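PDB 2F3O: pyruvate formate-lyase 2 from Archaeoglobus fulgidus, which is a glycyl radical enzyme of unknown substrate, probably a lyase related to pyruvate formate-lyase and glycerol dehydratase. Local coordinates for residues 139-144 against 462-467; 695-700 against 727-732. All coordinates share one frame; numbering follows the deposited sequence.

Interaction 1: residues 139-144 against 462-467; sequences LYTGSV and FGYEFG
Thr-141 meets the rings of Tyr-464 and Phe-466 where the C-terminal end of helix 133-140 packs against an irregular loop of the glycyl radical enzyme fold, between helices 447-453 and 477-508. Gly-142 leaves helical geometry here with positive phi. No hydrogen bond crosses; side chains make the contact. The tight part is the Thr-141 methyl, which touches both rings. CG2 of Thr-141 lies over one face of the Tyr-464 ring in a CH-pi contact, offset toward the rim and 3.7 Å from CZ of Tyr-464. On the opposite face sits CB of Phe-462. The same methyl meets the Phe-466 ring at its edge and in its plane. CB of Tyr-464 lies over the centre of one face of the Phe-466 ring. The Val-144 side is looser: CG1 of Val-144 stands 4.2 Å from CD1 of Phe-466, though both residues also touch Tyr-452. Toward solvent, Phe-462 and Glu-465 are exposed. With CG2 anti to the carbonyl carbon, OG1 of Thr-141 sits between the backbone N and that carbon (chi1 65°). OG1 of Thr-141 bonds back to the carbonyl of Ile-138 and lies 3.8 Å from CE1 at the Phe-466 edge.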
ATOM      1  N   LEU A 139     -15.922 -32.712   7.863  1.00 52.85           N
ATOM      2  CA  LEU A 139     -15.535 -33.087   6.501  1.00 52.07           C
ATOM      3  C   LEU A 139     -15.626 -34.596   6.362  1.00 52.34           C
ATOM      4  O   LEU A 139     -16.212 -35.119   5.429  1.00 52.35           O
ATOM      5  CB  LEU A 139     -14.099 -32.647   6.224  1.00 51.75           C
ATOM      6  CG  LEU A 139     -13.330 -33.280   5.059  1.00 50.74           C
ATOM      7  CD1 LEU A 139     -13.919 -32.914   3.711  1.00 49.66           C
ATOM      8  CD2 LEU A 139     -11.874 -32.866   5.129  1.00 51.45           C
ATOM      9  N   TYR A 140     -15.077 -35.291   7.342  1.00 52.58           N
ATOM     10  CA  TYR A 140     -14.923 -36.716   7.250  1.00 52.59           C
ATOM     11  C   TYR A 140     -16.213 -37.494   7.434  1.00 52.34           C
ATOM     12  O   TYR A 140     -16.270 -38.660   7.076  1.00 52.51           O
ATOM     13  CB  TYR A 140     -13.827 -37.187   8.206  1.00 53.06           C
ATOM     14  CG  TYR A 140     -12.460 -36.952   7.614  1.00 54.42           C
ATOM     15  CD1 TYR A 140     -11.376 -36.580   8.406  1.00 55.89           C
ATOM     16  CD2 TYR A 140     -12.259 -37.078   6.236  1.00 55.72           C
ATOM     17  CE1 TYR A 140     -10.126 -36.355   7.841  1.00 56.13           C
ATOM     18  CE2 TYR A 140     -11.024 -36.861   5.668  1.00 55.73           C
ATOM     19  CZ  TYR A 140      -9.965 -36.499   6.472  1.00 55.50           C
ATOM     20  OH  TYR A 140      -8.743 -36.286   5.892  1.00 55.23           O
ATOM     21  N   THR A 141     -17.264 -36.856   7.943  1.00 51.75           N
ATOM     22  CA  THR A 141     -18.563 -37.518   7.982  1.00 51.14           C
ATOM     23  C   THR A 141     -19.177 -37.675   6.580  1.00 50.84           C
ATOM     24  O   THR A 141     -20.220 -38.308   6.434  1.00 51.32           O
ATOM     25  CB  THR A 141     -19.579 -36.724   8.788  1.00 51.12           C
ATOM     26  OG1 THR A 141     -19.825 -35.487   8.111  1.00 51.55           O
ATOM     27  CG2 THR A 141     -19.095 -36.469  10.195  1.00 50.40           C
ATOM     28  N   GLY A 142     -18.568 -37.055   5.569  1.00 49.97           N
ATOM     29  CA  GLY A 142     -19.005 -37.167   4.181  1.00 48.80           C
ATOM     30  C   GLY A 142     -20.361 -36.552   3.872  1.00 48.39           C
ATOM     31  O   GLY A 142     -20.808 -36.565   2.729  1.00 48.63           O
ATOM     32  N   SER A 143     -21.013 -35.992   4.883  1.00 47.52           N
ATOM     33  CA  SER A 143     -22.423 -35.650   4.778  1.00 46.43           C
ATOM     34  C   SER A 143     -22.725 -34.216   4.361  1.00 45.78           C
ATOM     35  O   SER A 143     -23.795 -33.950   3.804  1.00 45.69           O
ATOM     36  CB  SER A 143     -23.102 -35.923   6.112  1.00 46.59           C
ATOM     37  OG  SER A 143     -22.331 -35.406   7.173  1.00 46.43           O
ATOM     38  N   VAL A 144     -21.808 -33.285   4.644  1.00 44.73           N
ATOM     39  CA  VAL A 144     -22.113 -31.857   4.440  1.00 43.23           C
ATOM     40  C   VAL A 144     -21.318 -31.187   3.284  1.00 42.38           C
ATOM     41  O   VAL A 144     -21.876 -30.470   2.456  1.00 41.85           O
ATOM     42  CB  VAL A 144     -22.156 -31.073   5.802  1.00 43.03           C
ATOM     43  CG1 VAL A 144     -20.943 -31.371   6.639  1.00 42.90           C
ATOM     44  CG2 VAL A 144     -22.357 -29.583   5.603  1.00 42.22           C
ATOM     45  N   PHE A 462     -28.502 -38.642  12.068  1.00 62.79           N
ATOM     46  CA  PHE A 462     -27.132 -38.981  12.458  1.00 62.47           C
ATOM     47  C   PHE A 462     -26.663 -38.316  13.729  1.00 61.94           C
ATOM     48  O   PHE A 462     -25.630 -38.687  14.270  1.00 61.73           O
ATOM     49  CB  PHE A 462     -26.156 -38.659  11.332  1.00 62.78           C
ATOM     50  CG  PHE A 462     -26.152 -39.667  10.222  1.00 63.77           C
ATOM     51  CD1 PHE A 462     -25.719 -40.967  10.447  1.00 64.51           C
ATOM     52  CD2 PHE A 462     -26.566 -39.314   8.942  1.00 64.57           C
ATOM     53  CE1 PHE A 462     -25.715 -41.906   9.409  1.00 65.44           C
ATOM     54  CE2 PHE A 462     -26.568 -40.243   7.904  1.00 64.97           C
ATOM     55  CZ  PHE A 462     -26.140 -41.540   8.137  1.00 64.60           C
ATOM     56  N   GLY A 463     -27.416 -37.324  14.193  1.00 61.65           N
ATOM     57  CA  GLY A 463     -27.153 -36.676  15.475  1.00 61.29           C
ATOM     58  C   GLY A 463     -26.041 -35.646  15.435  1.00 61.14           C
ATOM     59  O   GLY A 463     -25.538 -35.213  16.479  1.00 61.37           O
ATOM     60  N   TYR A 464     -25.653 -35.248  14.231  1.00 60.54           N
ATOM     61  CA  TYR A 464     -24.561 -34.312  14.058  1.00 59.82           C
ATOM     62  C   TYR A 464     -25.061 -32.908  14.295  1.00 60.11           C
ATOM     63  O   TYR A 464     -25.920 -32.439  13.549  1.00 60.19           O
ATOM     64  CB  TYR A 464     -24.068 -34.361  12.625  1.00 59.04           C
ATOM     65  CG  TYR A 464     -23.416 -35.646  12.198  1.00 57.64           C
ATOM     66  CD1 TYR A 464     -23.548 -36.106  10.891  1.00 56.13           C
ATOM     67  CD2 TYR A 464     -22.662 -36.392  13.089  1.00 56.57           C
ATOM     68  CE1 TYR A 464     -22.951 -37.269  10.485  1.00 55.82           C
ATOM     69  CE2 TYR A 464     -22.066 -37.568  12.693  1.00 56.54           C
ATOM     70  CZ  TYR A 464     -22.219 -37.996  11.394  1.00 56.65           C
ATOM     71  OH  TYR A 464     -21.621 -39.153  11.002  1.00 57.16           O
ATOM     72  N   GLU A 465     -24.525 -32.219  15.303  1.00 60.23           N
ATOM     73  CA  GLU A 465     -24.873 -30.799  15.492  1.00 60.44           C
ATOM     74  C   GLU A 465     -23.918 -29.867  14.722  1.00 59.86           C
ATOM     75  O   GLU A 465     -23.003 -29.294  15.302  1.00 60.09           O
ATOM     76  CB  GLU A 465     -24.881 -30.432  16.975  1.00 60.54           C
ATOM     77  CG  GLU A 465     -25.469 -31.496  17.890  1.00 60.86           C
ATOM     78  CD  GLU A 465     -25.634 -30.985  19.315  1.00 61.17           C
ATOM     79  OE1 GLU A 465     -26.387 -29.996  19.510  1.00 61.94           O
ATOM     80  OE2 GLU A 465     -25.006 -31.565  20.233  1.00 61.55           O
ATOM     81  N   PHE A 466     -24.121 -29.733  13.413  1.00 58.96           N
ATOM     82  CA  PHE A 466     -23.179 -29.005  12.582  1.00 57.89           C
ATOM     83  C   PHE A 466     -23.834 -27.746  12.044  1.00 58.04           C
ATOM     84  O   PHE A 466     -23.175 -26.927  11.417  1.00 58.34           O
ATOM     85  CB  PHE A 466     -22.731 -29.825  11.363  1.00 57.27           C
ATOM     86  CG  PHE A 466     -21.978 -31.099  11.675  1.00 56.16           C
ATOM     87  CD1 PHE A 466     -21.822 -32.054  10.687  1.00 54.75           C
ATOM     88  CD2 PHE A 466     -21.425 -31.350  12.927  1.00 55.38           C
ATOM     89  CE1 PHE A 466     -21.130 -33.234  10.940  1.00 54.93           C
ATOM     90  CE2 PHE A 466     -20.747 -32.526  13.188  1.00 54.07           C
ATOM     91  CZ  PHE A 466     -20.588 -33.467  12.192  1.00 54.67           C
ATOM     92  N   GLY A 467     -25.135 -27.599  12.245  1.00 57.87           N
ATOM     93  CA  GLY A 467     -25.846 -26.474  11.655  1.00 57.85           C
ATOM     94  C   GLY A 467     -25.966 -25.302  12.599  1.00 58.00           C
ATOM     95  O   GLY A 467     -25.609 -25.401  13.767  1.00 57.82           O
TER

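Interaction 2: residues 695-700 against 727-732; sequences LSSDVL and ILKEDL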
ATOM      1  N   LEU A 695     -30.418 -38.467 -23.950  1.00 65.49           N
ATOM      2  CA  LEU A 695     -31.403 -38.778 -24.970  1.00 66.82           C
ATOM      3  C   LEU A 695     -31.256 -40.218 -25.454  1.00 68.37           C
ATOM      4  O   LEU A 695     -30.137 -40.707 -25.646  1.00 68.80           O
ATOM      5  CB  LEU A 695     -31.255 -37.819 -26.154  1.00 66.21           C
ATOM      6  CG  LEU A 695     -31.827 -36.417 -25.978  1.00 64.93           C
ATOM      7  CD1 LEU A 695     -31.375 -35.529 -27.111  1.00 63.59           C
ATOM      8  CD2 LEU A 695     -33.340 -36.468 -25.914  1.00 64.70           C
ATOM      9  N   SER A 696     -32.397 -40.887 -25.633  1.00 70.00           N
ATOM     10  CA  SER A 696     -32.482 -42.200 -26.284  1.00 71.28           C
ATOM     11  C   SER A 696     -32.131 -42.034 -27.759  1.00 72.02           C
ATOM     12  O   SER A 696     -32.489 -41.023 -28.363  1.00 72.12           O
ATOM     13  CB  SER A 696     -33.912 -42.747 -26.120  1.00 71.28           C
ATOM     14  OG  SER A 696     -34.177 -43.869 -26.943  1.00 72.14           O
ATOM     15  N   SER A 697     -31.426 -43.006 -28.334  1.00 73.08           N
ATOM     16  CA  SER A 697     -31.020 -42.918 -29.749  1.00 74.45           C
ATOM     17  C   SER A 697     -32.175 -43.096 -30.741  1.00 74.96           C
ATOM     18  O   SER A 697     -32.097 -42.644 -31.890  1.00 74.97           O
ATOM     19  CB  SER A 697     -29.880 -43.905 -30.075  1.00 74.75           C
ATOM     20  OG  SER A 697     -30.258 -45.259 -29.879  1.00 75.65           O
ATOM     21  N   ASP A 698     -33.239 -43.756 -30.289  1.00 75.75           N
ATOM     22  CA  ASP A 698     -34.422 -43.974 -31.105  1.00 76.56           C
ATOM     23  C   ASP A 698     -35.197 -42.680 -31.285  1.00 76.91           C
ATOM     24  O   ASP A 698     -35.656 -42.363 -32.384  1.00 76.86           O
ATOM     25  CB  ASP A 698     -35.305 -45.051 -30.474  1.00 76.67           C
ATOM     26  CG  ASP A 698     -34.805 -46.453 -30.774  1.00 77.10           C
ATOM     27  OD1 ASP A 698     -34.417 -47.164 -29.815  1.00 77.55           O
ATOM     28  OD2 ASP A 698     -34.787 -46.831 -31.972  1.00 76.96           O
ATOM     29  N   VAL A 699     -35.301 -41.921 -30.202  1.00 77.49           N
ATOM     30  CA  VAL A 699     -36.002 -40.640 -30.206  1.00 78.20           C
ATOM     31  C   VAL A 699     -35.362 -39.609 -31.166  1.00 78.55           C
ATOM     32  O   VAL A 699     -36.048 -38.769 -31.753  1.00 78.56           O
ATOM     33  CB  VAL A 699     -36.232 -40.159 -28.743  1.00 78.33           C
ATOM     34  CG1 VAL A 699     -36.297 -38.636 -28.623  1.00 78.25           C
ATOM     35  CG2 VAL A 699     -37.493 -40.842 -28.187  1.00 78.28           C
ATOM     36  N   LEU A 700     -34.054 -39.735 -31.365  1.00 79.22           N
ATOM     37  CA  LEU A 700     -33.324 -38.985 -32.388  1.00 79.85           C
ATOM     38  C   LEU A 700     -33.794 -39.388 -33.782  1.00 80.45           C
ATOM     39  O   LEU A 700     -34.145 -38.536 -34.604  1.00 80.50           O
ATOM     40  CB  LEU A 700     -31.825 -39.263 -32.272  1.00 79.83           C
ATOM     41  CG  LEU A 700     -30.924 -38.447 -31.340  1.00 79.57           C
ATOM     42  CD1 LEU A 700     -30.528 -37.170 -32.021  1.00 79.37           C
ATOM     43  CD2 LEU A 700     -31.555 -38.151 -29.985  1.00 79.34           C
ATOM     44  N   ILE A 727     -26.055 -39.611 -26.100  1.00 56.51           N
ATOM     45  CA  ILE A 727     -26.884 -40.454 -26.952  1.00 57.52           C
ATOM     46  C   ILE A 727     -26.638 -41.899 -26.529  1.00 58.86           C
ATOM     47  O   ILE A 727     -25.568 -42.464 -26.743  1.00 59.18           O
ATOM     48  CB  ILE A 727     -26.596 -40.239 -28.440  1.00 56.99           C
ATOM     49  CG1 ILE A 727     -26.735 -38.758 -28.808  1.00 56.39           C
ATOM     50  CG2 ILE A 727     -27.528 -41.053 -29.270  1.00 56.71           C
ATOM     51  CD1 ILE A 727     -28.045 -38.130 -28.434  1.00 55.40           C
ATOM     52  N   LEU A 728     -27.628 -42.476 -25.871  1.00 60.34           N
ATOM     53  CA  LEU A 728     -27.449 -43.751 -25.220  1.00 62.00           C
ATOM     54  C   LEU A 728     -28.486 -44.782 -25.657  1.00 63.37           C
ATOM     55  O   LEU A 728     -29.690 -44.483 -25.751  1.00 63.94           O
ATOM     56  CB  LEU A 728     -27.545 -43.561 -23.714  1.00 62.02           C
ATOM     57  CG  LEU A 728     -26.589 -42.523 -23.137  1.00 62.34           C
ATOM     58  CD1 LEU A 728     -26.908 -42.249 -21.671  1.00 62.13           C
ATOM     59  CD2 LEU A 728     -25.147 -42.983 -23.350  1.00 62.46           C
ATOM     60  N   LYS A 729     -28.003 -46.000 -25.908  1.00 64.46           N
ATOM     61  CA  LYS A 729     -28.842 -47.143 -26.241  1.00 65.15           C
ATOM     62  C   LYS A 729     -28.889 -47.989 -24.990  1.00 65.79           C
ATOM     63  O   LYS A 729     -27.880 -48.551 -24.585  1.00 65.77           O
ATOM     64  CB  LYS A 729     -28.230 -47.907 -27.416  1.00 65.23           C
ATOM     65  CG  LYS A 729     -27.643 -46.960 -28.462  1.00 65.38           C
ATOM     66  CD  LYS A 729     -27.306 -47.618 -29.778  1.00 65.90           C
ATOM     67  CE  LYS A 729     -27.031 -46.541 -30.831  1.00 67.07           C
ATOM     68  NZ  LYS A 729     -26.440 -47.087 -32.090  1.00 67.24           N
ATOM     69  N   GLU A 730     -30.064 -48.049 -24.376  1.00 66.84           N
ATOM     70  CA  GLU A 730     -30.236 -48.574 -23.020  1.00 67.95           C
ATOM     71  C   GLU A 730     -29.756 -50.017 -22.789  1.00 68.93           C
ATOM     72  O   GLU A 730     -29.049 -50.303 -21.824  1.00 69.10           O
ATOM     73  CB  GLU A 730     -31.690 -48.406 -22.596  1.00 67.69           C
ATOM     74  CG  GLU A 730     -32.007 -48.913 -21.217  1.00 67.87           C
ATOM     75  CD  GLU A 730     -33.332 -48.383 -20.737  1.00 68.90           C
ATOM     76  OE1 GLU A 730     -33.822 -47.411 -21.361  1.00 69.45           O
ATOM     77  OE2 GLU A 730     -33.878 -48.932 -19.755  1.00 68.32           O
ATOM     78  N   ASP A 731     -30.104 -50.926 -23.688  1.00 70.20           N
ATOM     79  CA  ASP A 731     -29.680 -52.318 -23.506  1.00 71.32           C
ATOM     80  C   ASP A 731     -28.217 -52.611 -23.906  1.00 71.22           C
ATOM     81  O   ASP A 731     -27.693 -53.675 -23.571  1.00 71.45           O
ATOM     82  CB  ASP A 731     -30.669 -53.319 -24.137  1.00 71.68           C
ATOM     83  CG  ASP A 731     -30.947 -53.027 -25.604  1.00 73.58           C
ATOM     84  OD1 ASP A 731     -31.897 -53.642 -26.148  1.00 75.07           O
ATOM     85  OD2 ASP A 731     -30.227 -52.185 -26.212  1.00 75.51           O
ATOM     86  N   LEU A 732     -27.568 -51.683 -24.614  1.00 71.08           N
ATOM     87  CA  LEU A 732     -26.109 -51.746 -24.767  1.00 70.96           C
ATOM     88  C   LEU A 732     -25.463 -51.496 -23.408  1.00 70.79           C
ATOM     89  O   LEU A 732     -24.503 -52.175 -23.042  1.00 70.85           O
ATOM     90  CB  LEU A 732     -25.578 -50.714 -25.768  1.00 70.97           C
ATOM     91  CG  LEU A 732     -25.780 -50.854 -27.275  1.00 71.57           C
ATOM     92  CD1 LEU A 732     -24.838 -49.910 -28.002  1.00 72.24           C
ATOM     93  CD2 LEU A 732     -25.544 -52.280 -27.751  1.00 72.96           C
TER
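Leu-695 and Ile-727 pair in parallel, as do Ser-696 and Leu-728, at the ends of strands 692-696 and 722-728. The backbone N of Leu-728 gives a nearly straight hydrogen bond to O of Leu-695, at 3.1 Å and an N-H...O angle of 168°. One step on, a weak bond runs from N of Ser-697 to O of Leu-728 at 3.4 Å. There the strands part. One chain enters a short, weakly bonded helical turn, 697-700. The other passes Lys-729, the N-cap residue, before helix 730-738.

The side chains of Leu-695 and Ile-727 share one face of the sheet. CD1 of Ile-727 lies 3.9 Å from CB of Leu-695. The Ile-727 and Leu-700 side chains meet tip to tip, with CD1 of Ile-727 3.8 Å from CD2 of Leu-700. CG2 of Ile-727 is anti to the backbone N and packs 3.8 Å from CB of Ser-697. Ile-727 thus fills the angle between the strand and the helical turn. Helix 704-717 packs on this apolar face, with Ile-708 touching both Ile-727 and Leu-700. An alanine here would probably open a gap where CD1 and CG2 of Ile-727 now fill the space between Leu-695, Leu-700 and Ser-697, and leave CD2 of Leu-700 without this partner.

Beyond the strand end the packing is more open to solvent. The extended chain of Lys-729 passes Ser-697, whose OG lies 3.4 Å from CG of Lys-729. Ser-696 is the N-cap of the turn 697-700, and its OG accepts a weak bond from N of Asp-698. The Leu-728 side chain touches Val-768 and Ile-772. Strand 692-696, helix 704-717 and strand 722-728 together form a parallel beta-alpha-beta unit, here at the edge of a mixed sheet in the glycine radical region.

In the fold
Interaction 1 comes first along the chain, and interaction 2 opens only after it has closed. Their centres are 39 Å apart and their nearest atoms about 26 Å, so they do not touch. Both lie well out from the centre of the chain, at 25 and 27 Å. They share no helix or strand. Interaction 1 joins loops within the pyruvate formate lyase-like range, close to the sheet that holds strands 145-147 and 435-445. Interaction 2 belongs to the glycine radical range and pairs strands 692-696 and 722-728 of another mixed sheet. The two contacts are thus independent local packings, one at a helix end and loop, the other at strand ends.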